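Local coordinates for protein 3-phytase (Klebsiella pneumoniae, PDB 2WNH) that is a histidine acid phosphatase that probably hydrolyses phytate (inositol hexakisphosphate), starting at its 3-phosphate, at residues Val19-Arg24 with Ser320-Arg325; Ala40-Pro45 with Gln173-Ala178; Cys182-Thr187 with Ser205-Met210; Tyr335-Phe340 with Met360-Trp365. The protein carries 3 engineered substitutions. All coordinates share one frame; numbering follows the deposited sequence.

Contact 1. Residues Val19-Arg24 with Ser320-Arg325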
loop_
_atom_site.group_PDB
_atom_site.type_symbol
_atom_site.label_atom_id
_atom_site.label_comp_id
_atom_site.label_asym_id
_atom_site.label_seq_id
_atom_site.Cartn_x
_atom_site.Cartn_y
_atom_site.Cartn_z
ATOM N N VAL B 19 27.447 3.148 6.525
ATOM C CA VAL B 19 27.141 2.421 7.748
ATOM C C VAL B 19 27.883 1.087 7.741
ATOM O O VAL B 19 27.873 0.350 6.747
ATOM C CB VAL B 19 25.608 2.130 7.865
ATOM C CG1 VAL B 19 25.312 1.331 9.145
ATOM C CG2 VAL B 19 24.764 3.427 7.861
ATOM N N VAL B 20 28.530 0.768 8.869
ATOM C CA VAL B 20 29.062 -0.582 9.092
ATOM C C VAL B 20 28.404 -1.093 10.362
ATOM O O VAL B 20 28.497 -0.448 11.413
ATOM C CB VAL B 20 30.619 -0.579 9.277
ATOM C CG1 VAL B 20 31.138 -1.951 9.733
ATOM C CG2 VAL B 20 31.299 -0.148 7.979
ATOM N N GLU B 21 27.723 -2.229 10.255
ATOM C CA GLU B 21 26.965 -2.767 11.381
ATOM C C GLU B 21 27.315 -4.229 11.677
ATOM O O GLU B 21 27.441 -5.062 10.745
ATOM C CB GLU B 21 25.470 -2.652 11.068
ATOM C CG GLU B 21 24.548 -3.143 12.175
ATOM C CD GLU B 21 23.107 -2.723 11.948
ATOM O OE1 GLU B 21 22.746 -2.435 10.799
ATOM O OE2 GLU B 21 22.351 -2.625 12.938
ATOM N N LEU B 22 27.489 -4.507 12.976
ATOM C CA LEU B 22 27.743 -5.852 13.493
ATOM C C LEU B 22 26.583 -6.234 14.411
ATOM O O LEU B 22 26.489 -5.729 15.530
ATOM C CB LEU B 22 29.086 -5.898 14.266
ATOM C CG LEU B 22 29.435 -7.267 14.908
ATOM C CD1 LEU B 22 29.600 -8.380 13.847
ATOM C CD2 LEU B 22 30.682 -7.176 15.797
ATOM N N SER B 23 25.746 -7.160 13.944
ATOM C CA SER B 23 24.535 -7.571 14.627
ATOM C C SER B 23 24.728 -8.928 15.284
ATOM O O SER B 23 25.392 -9.795 14.713
ATOM C CB SER B 23 23.403 -7.713 13.608
ATOM O OG SER B 23 22.179 -8.109 14.234
ATOM N N ARG B 24 24.099 -9.120 16.447
ATOM C CA ARG B 24 23.965 -10.446 17.029
ATOM C C ARG B 24 22.820 -11.122 16.301
ATOM O O ARG B 24 21.891 -10.450 15.816
ATOM C CB ARG B 24 23.627 -10.359 18.538
ATOM C CG ARG B 24 23.682 -11.722 19.232
ATOM C CD ARG B 24 23.166 -11.687 20.674
ATOM N NE ARG B 24 23.039 -13.077 21.176
ATOM C CZ ARG B 24 22.482 -13.429 22.337
ATOM N NH1 ARG B 24 22.014 -12.505 23.165
ATOM N NH2 ARG B 24 22.376 -14.723 22.660
ATOM N N SER B 320 22.857 -4.569 17.967
ATOM C CA SER B 320 24.002 -4.352 17.077
ATOM C C SER B 320 24.893 -3.195 17.497
ATOM O O SER B 320 24.448 -2.283 18.182
ATOM C CB SER B 320 23.562 -4.180 15.624
ATOM O OG SER B 320 22.898 -2.952 15.438
ATOM N N LEU B 321 26.155 -3.298 17.070
ATOM C CA LEU B 321 27.167 -2.266 17.192
ATOM C C LEU B 321 27.256 -1.603 15.816
ATOM O O LEU B 321 27.384 -2.283 14.789
ATOM C CB LEU B 321 28.501 -2.940 17.553
ATOM C CG LEU B 321 29.687 -2.057 17.888
ATOM C CD1 LEU B 321 29.365 -1.101 19.042
ATOM C CD2 LEU B 321 30.835 -3.002 18.281
ATOM N N VAL B 322 27.186 -0.277 15.791
ATOM C CA VAL B 322 27.181 0.448 14.527
ATOM C C VAL B 322 28.287 1.489 14.468
ATOM O O VAL B 322 28.453 2.271 15.414
ATOM C CB VAL B 322 25.814 1.138 14.250
ATOM C CG1 VAL B 322 25.873 1.902 12.904
ATOM C CG2 VAL B 322 24.661 0.125 14.260
ATOM N N LEU B 323 28.973 1.548 13.319
ATOM C CA LEU B 323 29.842 2.686 12.984
ATOM C C LEU B 323 29.231 3.413 11.780
ATOM O O LEU B 323 28.909 2.777 10.774
ATOM C CB LEU B 323 31.225 2.194 12.570
ATOM C CG LEU B 323 31.923 1.185 13.480
ATOM C CD1 LEU B 323 33.247 0.728 12.825
ATOM C CD2 LEU B 323 32.150 1.765 14.858
ATOM N N GLU B 324 29.103 4.729 11.889
ATOM C CA GLU B 324 28.616 5.567 10.788
ATOM C C GLU B 324 29.632 6.648 10.422
ATOM O O GLU B 324 30.066 7.397 11.288
ATOM C CB GLU B 324 27.304 6.267 11.192
ATOM C CG GLU B 324 26.074 5.333 11.260
ATOM C CD GLU B 324 24.836 6.000 11.883
ATOM O OE1 GLU B 324 24.915 7.162 12.373
ATOM O OE2 GLU B 324 23.762 5.355 11.912
ATOM N N ARG B 325 29.956 6.758 9.135
ATOM C CA ARG B 325 30.747 7.899 8.645
ATOM C C ARG B 325 29.820 8.992 8.145
ATOM O O ARG B 325 28.998 8.754 7.263
ATOM C CB ARG B 325 31.696 7.486 7.510
ATOM C CG ARG B 325 32.704 8.600 7.178
ATOM C CD ARG B 325 33.663 8.170 6.104
ATOM N NE ARG B 325 33.114 8.267 4.755
ATOM C CZ ARG B 325 32.930 7.233 3.937
ATOM N NH1 ARG B 325 33.203 5.988 4.335
ATOM N NH2 ARG B 325 32.452 7.441 2.714
#

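Contact 2. Residues Ala40-Pro45 with Gln173-Ala178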
loop_
_atom_site.group_PDB
_atom_site.type_symbol
_atom_site.label_atom_id
_atom_site.label_comp_id
_atom_site.label_asym_id
_atom_site.label_seq_id
_atom_site.Cartn_x
_atom_site.Cartn_y
_atom_site.Cartn_z
ATOM N N ALA B 40 21.962 -30.690 33.464
ATOM C CA ALA B 40 22.827 -31.347 34.459
ATOM C C ALA B 40 22.938 -30.507 35.722
ATOM O O ALA B 40 22.814 -31.034 36.834
ATOM C CB ALA B 40 24.225 -31.640 33.875
ATOM N N ALA B 41 23.142 -29.201 35.550
ATOM C CA ALA B 41 23.269 -28.250 36.664
ATOM C C ALA B 41 22.092 -28.233 37.634
ATOM O O ALA B 41 22.267 -27.972 38.832
ATOM C CB ALA B 41 23.497 -26.841 36.125
ATOM N N THR B 42 20.888 -28.466 37.118
ATOM C CA THR B 42 19.667 -28.319 37.922
ATOM C C THR B 42 18.974 -29.653 38.157
ATOM O O THR B 42 17.945 -29.709 38.823
ATOM C CB THR B 42 18.660 -27.347 37.250
ATOM O OG1 THR B 42 18.376 -27.816 35.922
ATOM C CG2 THR B 42 19.230 -25.951 37.191
ATOM N N GLY B 43 19.541 -30.713 37.590
ATOM C CA GLY B 43 19.028 -32.067 37.736
ATOM C C GLY B 43 17.623 -32.264 37.199
ATOM O O GLY B 43 16.878 -33.106 37.697
ATOM N N ARG B 44 17.241 -31.484 36.187
ATOM C CA ARG B 44 15.917 -31.671 35.580
ATOM C C ARG B 44 15.893 -31.193 34.120
ATOM O O ARG B 44 16.774 -30.439 33.707
ATOM C CB ARG B 44 14.827 -30.982 36.424
ATOM C CG ARG B 44 14.442 -29.601 35.988
ATOM C CD ARG B 44 15.325 -28.583 36.612
ATOM N NE ARG B 44 14.708 -27.613 37.520
ATOM C CZ ARG B 44 13.417 -27.471 37.850
ATOM N NH1 ARG B 44 12.474 -28.256 37.373
ATOM N NH2 ARG B 44 13.075 -26.492 38.686
ATOM N N PRO B 45 14.900 -31.651 33.339
ATOM C CA PRO B 45 14.771 -31.175 31.962
ATOM C C PRO B 45 14.217 -29.759 31.910
ATOM O O PRO B 45 13.401 -29.367 32.760
ATOM C CB PRO B 45 13.762 -32.148 31.351
ATOM C CG PRO B 45 12.897 -32.547 32.528
ATOM C CD PRO B 45 13.853 -32.639 33.681
ATOM N N GLN B 173 16.188 -19.695 43.320
ATOM C CA GLN B 173 14.726 -19.628 43.505
ATOM C C GLN B 173 13.945 -19.924 42.223
ATOM O O GLN B 173 12.873 -20.541 42.267
ATOM C CB GLN B 173 14.318 -18.251 44.005
ATOM C CG GLN B 173 14.643 -17.983 45.460
ATOM C CD GLN B 173 14.461 -16.518 45.847
ATOM O OE1 GLN B 173 14.988 -16.068 46.863
ATOM N NE2 GLN B 173 13.720 -15.769 45.036
ATOM N N ALA B 174 14.479 -19.474 41.088
ATOM C CA ALA B 174 13.789 -19.617 39.808
ATOM C C ALA B 174 13.922 -21.021 39.231
ATOM O O ALA B 174 12.974 -21.529 38.622
ATOM C CB ALA B 174 14.314 -18.569 38.796
ATOM N N VAL B 175 15.081 -21.649 39.425
ATOM C CA VAL B 175 15.433 -22.864 38.666
ATOM C C VAL B 175 15.556 -24.183 39.454
ATOM O O VAL B 175 15.528 -25.271 38.861
ATOM C CB VAL B 175 16.700 -22.664 37.767
ATOM C CG1 VAL B 175 16.587 -21.380 36.925
ATOM C CG2 VAL B 175 17.988 -22.653 38.606
ATOM N N CYS B 176 15.694 -24.094 40.774
ATOM C CA CYS B 176 15.881 -25.304 41.580
ATOM C C CYS B 176 14.568 -25.839 42.113
ATOM O O CYS B 176 13.715 -25.069 42.553
ATOM C CB CYS B 176 16.874 -25.053 42.714
ATOM S SG CYS B 176 18.532 -24.658 42.091
ATOM N N GLN B 177 14.400 -27.160 42.044
ATOM C CA GLN B 177 13.226 -27.819 42.605
ATOM C C GLN B 177 13.309 -27.871 44.117
ATOM O O GLN B 177 14.373 -28.160 44.679
ATOM C CB GLN B 177 13.097 -29.242 42.080
ATOM C CG GLN B 177 12.821 -29.347 40.609
ATOM C CD GLN B 177 12.549 -30.767 40.178
ATOM O OE1 GLN B 177 11.433 -31.267 40.325
ATOM N NE2 GLN B 177 13.565 -31.427 39.630
ATOM N N ALA B 178 12.177 -27.594 44.765
ATOM C CA ALA B 178 12.043 -27.716 46.214
ATOM C C ALA B 178 12.466 -29.105 46.672
ATOM O O ALA B 178 11.965 -30.112 46.162
ATOM C CB ALA B 178 10.601 -27.430 46.641
HETATM O O HOH W 1 16.376 -29.199 40.981
#

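Contact 3. Residues Cys182-Thr187 with Ser205-Met210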
loop_
_atom_site.group_PDB
_atom_site.type_symbol
_atom_site.label_atom_id
_atom_site.label_comp_id
_atom_site.label_asym_id
_atom_site.label_seq_id
_atom_site.Cartn_x
_atom_site.Cartn_y
_atom_site.Cartn_z
ATOM N N CYS B 182 20.457 -29.542 43.470
ATOM C CA CYS B 182 20.708 -28.578 42.405
ATOM C C CYS B 182 22.223 -28.411 42.377
ATOM O O CYS B 182 22.748 -27.462 42.962
ATOM C CB CYS B 182 20.004 -27.259 42.722
ATOM S SG CYS B 182 19.275 -26.385 41.304
ATOM N N PRO B 183 22.928 -29.356 41.716
ATOM C CA PRO B 183 24.391 -29.520 41.768
ATOM C C PRO B 183 25.205 -28.228 41.583
ATOM O O PRO B 183 26.102 -27.945 42.388
ATOM C CB PRO B 183 24.678 -30.503 40.627
ATOM C CG PRO B 183 23.434 -31.276 40.481
ATOM C CD PRO B 183 22.303 -30.353 40.827
ATOM N N ILE B 184 24.884 -27.445 40.553
ATOM C CA ILE B 184 25.660 -26.231 40.232
ATOM C C ILE B 184 25.874 -25.233 41.393
ATOM O O ILE B 184 26.902 -24.551 41.445
ATOM C CB ILE B 184 25.099 -25.496 38.964
ATOM C CG1 ILE B 184 26.157 -24.598 38.301
ATOM C CG2 ILE B 184 23.844 -24.701 39.290
ATOM C CD1 ILE B 184 27.335 -25.349 37.675
ATOM N N PHE B 185 24.916 -25.128 42.312
ATOM C CA PHE B 185 25.023 -24.117 43.369
ATOM C C PHE B 185 25.968 -24.568 44.485
ATOM O O PHE B 185 26.363 -23.769 45.324
ATOM C CB PHE B 185 23.637 -23.693 43.884
ATOM C CG PHE B 185 22.789 -23.030 42.823
ATOM C CD1 PHE B 185 21.944 -23.785 42.013
ATOM C CD2 PHE B 185 22.872 -21.659 42.613
ATOM C CE1 PHE B 185 21.178 -23.172 40.998
ATOM C CE2 PHE B 185 22.112 -21.031 41.602
ATOM C CZ PHE B 185 21.267 -21.797 40.797
ATOM N N ASP B 186 26.343 -25.847 44.449
ATOM C CA ASP B 186 27.331 -26.412 45.374
ATOM C C ASP B 186 28.783 -26.335 44.866
ATOM O O ASP B 186 29.722 -26.482 45.661
ATOM C CB ASP B 186 26.988 -27.875 45.700
ATOM C CG ASP B 186 25.588 -28.046 46.281
ATOM O OD1 ASP B 186 25.152 -27.191 47.095
ATOM O OD2 ASP B 186 24.925 -29.049 45.921
ATOM N N THR B 187 28.980 -26.116 43.563
ATOM C CA THR B 187 30.336 -26.124 43.004
ATOM C C THR B 187 31.068 -24.796 43.263
ATOM O O THR B 187 30.523 -23.717 43.006
ATOM C CB THR B 187 30.390 -26.534 41.487
ATOM O OG1 THR B 187 30.665 -25.396 40.659
ATOM C CG2 THR B 187 29.098 -27.226 41.022
ATOM N N SER B 205 30.096 -20.085 34.824
ATOM C CA SER B 205 29.861 -20.202 33.386
ATOM C C SER B 205 28.515 -20.855 33.101
ATOM O O SER B 205 27.779 -20.373 32.240
ATOM C CB SER B 205 31.012 -20.899 32.642
ATOM O OG SER B 205 31.160 -22.247 33.049
ATOM N N VAL B 206 28.181 -21.925 33.829
ATOM C CA VAL B 206 26.897 -22.599 33.630
ATOM C C VAL B 206 25.744 -21.732 34.148
ATOM O O VAL B 206 24.695 -21.671 33.522
ATOM C CB VAL B 206 26.877 -24.033 34.204
ATOM C CG1 VAL B 206 25.516 -24.702 33.948
ATOM C CG2 VAL B 206 27.977 -24.875 33.544
ATOM N N MET B 207 25.949 -21.029 35.263
ATOM C CA MET B 207 24.949 -20.063 35.716
ATOM C C MET B 207 24.650 -19.022 34.642
ATOM O O MET B 207 23.489 -18.656 34.432
ATOM C CB MET B 207 25.370 -19.376 37.005
ATOM C CG MET B 207 25.122 -20.252 38.233
ATOM S SD MET B 207 25.609 -19.418 39.741
ATOM C CE MET B 207 27.004 -20.420 40.232
ATOM N N ALA B 208 25.701 -18.560 33.976
ATOM C CA ALA B 208 25.548 -17.605 32.867
ATOM C C ALA B 208 24.739 -18.214 31.712
ATOM O O ALA B 208 23.894 -17.511 31.134
ATOM C CB ALA B 208 26.930 -17.124 32.385
ATOM N N ASN B 209 24.984 -19.486 31.388
ATOM C CA ASN B 209 24.174 -20.232 30.414
ATOM C C ASN B 209 22.697 -20.237 30.829
ATOM O O ASN B 209 21.801 -20.127 29.987
ATOM C CB ASN B 209 24.594 -21.719 30.314
ATOM C CG ASN B 209 25.946 -21.948 29.657
ATOM O OD1 ASN B 209 26.585 -22.990 29.905
ATOM N ND2 ASN B 209 26.384 -21.021 28.802
ATOM N N MET B 210 22.445 -20.425 32.129
ATOM C CA MET B 210 21.070 -20.454 32.636
ATOM C C MET B 210 20.381 -19.096 32.482
ATOM O O MET B 210 19.253 -19.028 32.013
ATOM C CB MET B 210 21.040 -20.914 34.101
ATOM C CG MET B 210 21.341 -22.382 34.274
ATOM S SD MET B 210 21.328 -22.788 36.049
ATOM C CE MET B 210 23.035 -22.624 36.425
#

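Contact 4. Residues Tyr335-Phe340 with Met360-Trp365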
loop_
_atom_site.group_PDB
_atom_site.type_symbol
_atom_site.label_atom_id
_atom_site.label_comp_id
_atom_site.label_asym_id
_atom_site.label_seq_id
_atom_site.Cartn_x
_atom_site.Cartn_y
_atom_site.Cartn_z
ATOM N N TYR B 335 33.460 12.691 10.014
ATOM C CA TYR B 335 33.243 12.359 11.413
ATOM C C TYR B 335 32.778 10.918 11.518
ATOM O O TYR B 335 32.269 10.366 10.566
ATOM C CB TYR B 335 32.158 13.257 11.996
ATOM C CG TYR B 335 32.612 14.677 12.181
ATOM C CD1 TYR B 335 32.657 15.559 11.089
ATOM C CD2 TYR B 335 33.003 15.151 13.448
ATOM C CE1 TYR B 335 33.075 16.888 11.249
ATOM C CE2 TYR B 335 33.424 16.470 13.613
ATOM C CZ TYR B 335 33.461 17.322 12.512
ATOM O OH TYR B 335 33.878 18.624 12.656
ATOM N N LEU B 336 32.954 10.332 12.694
ATOM C CA LEU B 336 32.484 8.992 12.975
ATOM C C LEU B 336 31.477 9.053 14.122
ATOM O O LEU B 336 31.655 9.820 15.064
ATOM C CB LEU B 336 33.678 8.107 13.340
ATOM C CG LEU B 336 33.416 6.615 13.492
ATOM C CD1 LEU B 336 33.092 5.998 12.136
ATOM C CD2 LEU B 336 34.616 5.918 14.143
ATOM N N ARG B 337 30.403 8.273 14.001
ATOM C CA ARG B 337 29.466 8.023 15.095
ATOM C C ARG B 337 29.525 6.538 15.414
ATOM O O ARG B 337 29.563 5.698 14.504
ATOM C CB ARG B 337 28.052 8.425 14.659
ATOM C CG ARG B 337 26.998 8.152 15.692
ATOM C CD ARG B 337 25.686 8.738 15.267
ATOM N NE ARG B 337 24.668 8.471 16.267
ATOM C CZ ARG B 337 23.479 7.951 15.998
ATOM N NH1 ARG B 337 23.155 7.616 14.751
ATOM N NH2 ARG B 337 22.618 7.763 16.991
ATOM N N VAL B 338 29.546 6.200 16.708
ATOM C CA VAL B 338 29.725 4.815 17.131
ATOM C C VAL B 338 28.692 4.558 18.215
ATOM O O VAL B 338 28.602 5.313 19.186
ATOM C CB VAL B 338 31.149 4.608 17.725
ATOM C CG1 VAL B 338 31.307 3.179 18.202
ATOM C CG2 VAL B 338 32.194 4.947 16.694
ATOM N N TYR B 339 27.871 3.517 18.055
ATOM C CA TYR B 339 26.865 3.262 19.088
ATOM C C TYR B 339 26.464 1.807 19.177
ATOM O O TYR B 339 26.750 1.018 18.270
ATOM C CB TYR B 339 25.622 4.157 18.904
ATOM C CG TYR B 339 24.908 4.025 17.586
ATOM C CD1 TYR B 339 25.296 4.787 16.494
ATOM C CD2 TYR B 339 23.822 3.156 17.445
ATOM C CE1 TYR B 339 24.634 4.683 15.286
ATOM C CE2 TYR B 339 23.130 3.051 16.224
ATOM C CZ TYR B 339 23.563 3.813 15.154
ATOM O OH TYR B 339 22.920 3.782 13.927
ATOM N N PHE B 340 25.826 1.458 20.292
ATOM C CA PHE B 340 25.275 0.145 20.481
ATOM C C PHE B 340 23.776 0.318 20.671
ATOM O O PHE B 340 23.339 1.247 21.356
ATOM C CB PHE B 340 25.870 -0.544 21.715
ATOM C CG PHE B 340 25.308 -1.923 21.952
ATOM C CD1 PHE B 340 25.607 -2.977 21.086
ATOM C CD2 PHE B 340 24.444 -2.163 23.019
ATOM C CE1 PHE B 340 25.067 -4.251 21.270
ATOM C CE2 PHE B 340 23.908 -3.455 23.214
ATOM C CZ PHE B 340 24.219 -4.487 22.341
ATOM N N MET B 360 14.372 2.348 19.881
ATOM C CA MET B 360 15.504 1.505 20.257
ATOM C C MET B 360 16.211 2.138 21.449
ATOM O O MET B 360 16.316 3.366 21.541
ATOM C CB MET B 360 16.504 1.388 19.105
ATOM C CG MET B 360 15.959 0.706 17.881
ATOM S SD MET B 360 15.738 -1.073 18.156
ATOM C CE MET B 360 17.418 -1.679 18.192
ATOM N N LEU B 361 16.691 1.288 22.351
ATOM C CA LEU B 361 17.627 1.706 23.384
ATOM C C LEU B 361 18.994 1.892 22.740
ATOM O O LEU B 361 19.405 1.055 21.946
ATOM C CB LEU B 361 17.706 0.643 24.469
ATOM C CG LEU B 361 16.354 0.274 25.097
ATOM C CD1 LEU B 361 16.534 -0.864 26.116
ATOM C CD2 LEU B 361 15.656 1.487 25.723
ATOM N N ARG B 362 19.697 2.976 23.068
ATOM C CA ARG B 362 20.957 3.251 22.406
ATOM C C ARG B 362 21.957 3.934 23.334
ATOM O O ARG B 362 21.563 4.770 24.175
ATOM C CB ARG B 362 20.695 4.154 21.185
ATOM C CG ARG B 362 21.854 4.259 20.219
ATOM C CD ARG B 362 21.485 5.054 18.950
ATOM N NE ARG B 362 20.116 4.810 18.497
ATOM C CZ ARG B 362 19.112 5.677 18.642
ATOM N NH1 ARG B 362 19.319 6.860 19.210
ATOM N NH2 ARG B 362 17.904 5.361 18.205
ATOM N N GLN B 363 23.237 3.584 23.185
ATOM C CA GLN B 363 24.299 4.327 23.852
ATOM C C GLN B 363 25.427 4.623 22.879
ATOM O O GLN B 363 25.907 3.748 22.160
ATOM C CB GLN B 363 24.831 3.575 25.079
ATOM C CG GLN B 363 25.845 4.414 25.856
ATOM C CD GLN B 363 26.138 3.854 27.243
ATOM O OE1 GLN B 363 25.303 3.157 27.858
ATOM N NE2 GLN B 363 27.327 4.174 27.755
ATOM N N GLU B 364 25.833 5.884 22.840
ATOM C CA GLU B 364 26.900 6.266 21.933
ATOM C C GLU B 364 28.251 6.319 22.633
ATOM O O GLU B 364 28.333 6.722 23.795
ATOM C CB GLU B 364 26.588 7.660 21.363
ATOM C CG GLU B 364 25.267 7.776 20.619
ATOM C CD GLU B 364 25.048 9.196 20.130
ATOM O OE1 GLU B 364 24.886 10.122 21.002
ATOM O OE2 GLU B 364 25.054 9.389 18.887
ATOM N N TRP B 365 29.297 5.913 21.925
ATOM C CA TRP B 365 30.690 6.106 22.347
ATOM C C TRP B 365 31.091 7.556 22.121
ATOM O O TRP B 365 30.586 8.218 21.200
ATOM C CB TRP B 365 31.587 5.181 21.512
ATOM C CG TRP B 365 33.052 5.327 21.736
ATOM C CD1 TRP B 365 33.815 4.680 22.676
ATOM C CD2 TRP B 365 33.962 6.135 20.971
ATOM N NE1 TRP B 365 35.141 5.063 22.561
ATOM C CE2 TRP B 365 35.256 5.949 21.521
ATOM C CE3 TRP B 365 33.809 7.010 19.881
ATOM C CZ2 TRP B 365 36.379 6.593 21.014
ATOM C CZ3 TRP B 365 34.924 7.665 19.404
ATOM C CH2 TRP B 365 36.194 7.451 19.962
HETATM O O HOH W 2 21.667 8.376 19.952
HETATM O O HOH W 3 29.623 8.322 18.579
#

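Contact 1. Residues Val19-Arg24 with Ser320-Arg325
Four backbone hydrogen bonds join the two strands, which run antiparallel at 175°. Val20 and Leu323 form one hydrogen-bonded pair, with Val20 N to Leu323 O at 2.8 Å. Leu22 and Leu321 form the next, with Leu22 N to Leu321 O at 2.9 Å. Three of the four donors lie nearly along the C=O axis of the acceptor. The exception is Leu321 N, which sits above the carbonyl plane of Leu22. CA-H...O contacts lie between these bonds, the shortest from Ser320 CA to Leu22 O at 3.2 Å.

One side-chain hydrogen bond spans the strands: Ser320 OG donates to Glu21 OE2 at 2.6 Å. The Glu21 chain is extended, with CG anti to the backbone N (chi1 -178°). Ser320 OG takes the crowded position between N and C (chi1 70°) and meets the anti lone pair of OE2. Lys67 makes a salt bridge to the same oxygen and Trp284 binds OE1, which would be expected to favour the ionised form of this buried carboxylate.

Apolar contacts occur on both faces. Val19 CG1 crosses Val322 CG1 obliquely at 3.8 Å. On the other face Val20 CB meets Leu323 CB at 4.3 Å. Helix 256-274 covers Val20 and Leu22 there. The pair belongs to the central mixed sheet of the histidine phosphatase fold, and Arg24 opens the RHGxRxP signature of the family.

Contact 2. Residues Ala40-Pro45 with Gln173-Ala178
Two charged hydrogen bonds carry this contact, and both end on one carbonyl oxygen. Arg44 NE donates to Val175 O at 2.8 Å. Arg44 NH2 donates to the same Val175 O at 2.7 Å. The guanidinium thus grips the oxygen side-on, with the oxygen only 6° out of its plane. NE lies nearly along the C=O axis, while NH2 stands above the carbonyl plane. The Arg44 chain reaches this place by bending at chi2 and chi3. Its chi1 of 96° is off the usual staggered values.

Van der Waals packing flanks the grip. Gln177 CG lies over one face of the guanidinium, 3.4 Å from Arg44 CZ. The Gln177 amide plane is turned just 20° from the guanidinium plane, and Gln177 NE2 comes to 3.5 Å from Arg44 CB. Beside this, Thr42 CG2 meets Val175 CG2 at 3.8 Å, the two side chains crossing at about a right angle.

One water adds a bridge. It donates to Thr42 O at 2.7 Å and accepts from Gln177 N at 3.0 Å.

Gly43 closes helix 32-42 with positive phi in a Schellman motif, and Arg44 follows directly. Trp229 also makes a cation-pi contact with Arg44. The cation sits at the C-terminal end of helix 165-175, where it would be expected to offset the partial negative charge of the last carbonyls.

Contact 3. Residues Cys182-Thr187 with Ser205-Met210
Ile184 makes the tight part of this contact. Its side chain points at helix 204-219 and meets two residues one helical turn apart. Ile184 CD1 rests on Val206 CB at 3.7 Å, the two side chains crossing obliquely. Ile184 CG2 meets Met210 CE tip to tip at 3.6 Å. The branches divide the work. CG1 is anti to the backbone N (chi1 -158°) and carries CD1 toward Val206, while CG2, in the crowded position between N and C, faces Met210. Met210 is extended to its sulfur and then bends at chi3 (-94°), which brings the methyl to Ile184. Ala41 of helix 32-42 closes in beside Ile184 and Val206.

The contact packs a loop against helix 204-219 in the mainly helical part of the molecule, which probably corresponds to the helical domain of histidine acid phosphatases. The loop has a single turn of helical backbone angles at 183-186 that lacks the regular hydrogen bonds. No hydrogen bond crosses the contact.

Packing loosens toward Phe185. Met207 SD approaches Phe185 CE2 at 4.3 Å, a Met-aromatic contact in which the sulfur lies 45° off the ring normal. SD is 5.1 Å from the centroid of the Phe185 ring. Leu171 of helix 165-175 touches both residues. Ile184 CG1 stays 4.5 Å from Met207 CG. Pro183 and Asp186 lie on the solvent side of the turn.

Contact 4. Residues Tyr335-Phe340 with Met360-Trp365
Strand 361-364 runs antiparallel to strand 334-342, with the segment axes 4.7 Å apart at their closest and at 138° to each other. It is a short strand of the mixed sheet of the histidine phosphatase fold, at a place where the sheet branches. Phe340 and Gln363 form a hydrogen-bonded pair, with Phe340 N to Gln363 O at 3.0 Å. Trp365 N adds a bond to Val338 O, from above the carbonyl plane.

A salt bridge lies on the face of Tyr339 and Glu364. The extended Arg337 chain brings NE to Glu364 OE2 at 2.8 Å, in the guanidinium plane and on the anti lone pair of the oxygen. The carboxylate is turned 77° from the guanidinium. Thr377 binds OE1 of Glu364, and Glu324 holds NH1 of Arg337. Arg362 runs alongside Tyr339, with CD 3.4 Å from Tyr339 CD2. Val338 CB packs beside Trp365 CB at 3.9 Å. Trp365 in turn meets Phe303 edge to face.

Arg337 NH2 and Arg362 NH1 carry like charges 4.1 Å apart. A water accepts from both, at 2.9 Å from Arg362 NH1 and through a weak bond from Arg337 NH2.

The contacts form two groups on opposite sides of the chain's centre. Contacts 1 and 4 share the central sheet, with centres 9 Å apart. Strands 320-328 and 334-342 join them, and Tyr339 OH lies 2.7 Å from Glu324 OE2. Contacts 2 and 3 adjoin at the far end, with centres 10 Å apart. The Cys176-Cys182 disulfide ties them together, and Ala41 O is 3.2 Å from Ile184 N. Centres of contacts 1 and 2 are 38 Å apart. Strand 14-24 of contact 1 runs into the RHGxRxP motif, which in this family carries the catalytic histidine. In contact 4 the Leu361 side chain is about 8 Å from that of His358, a magnesium ligand although no magnesium is bound here.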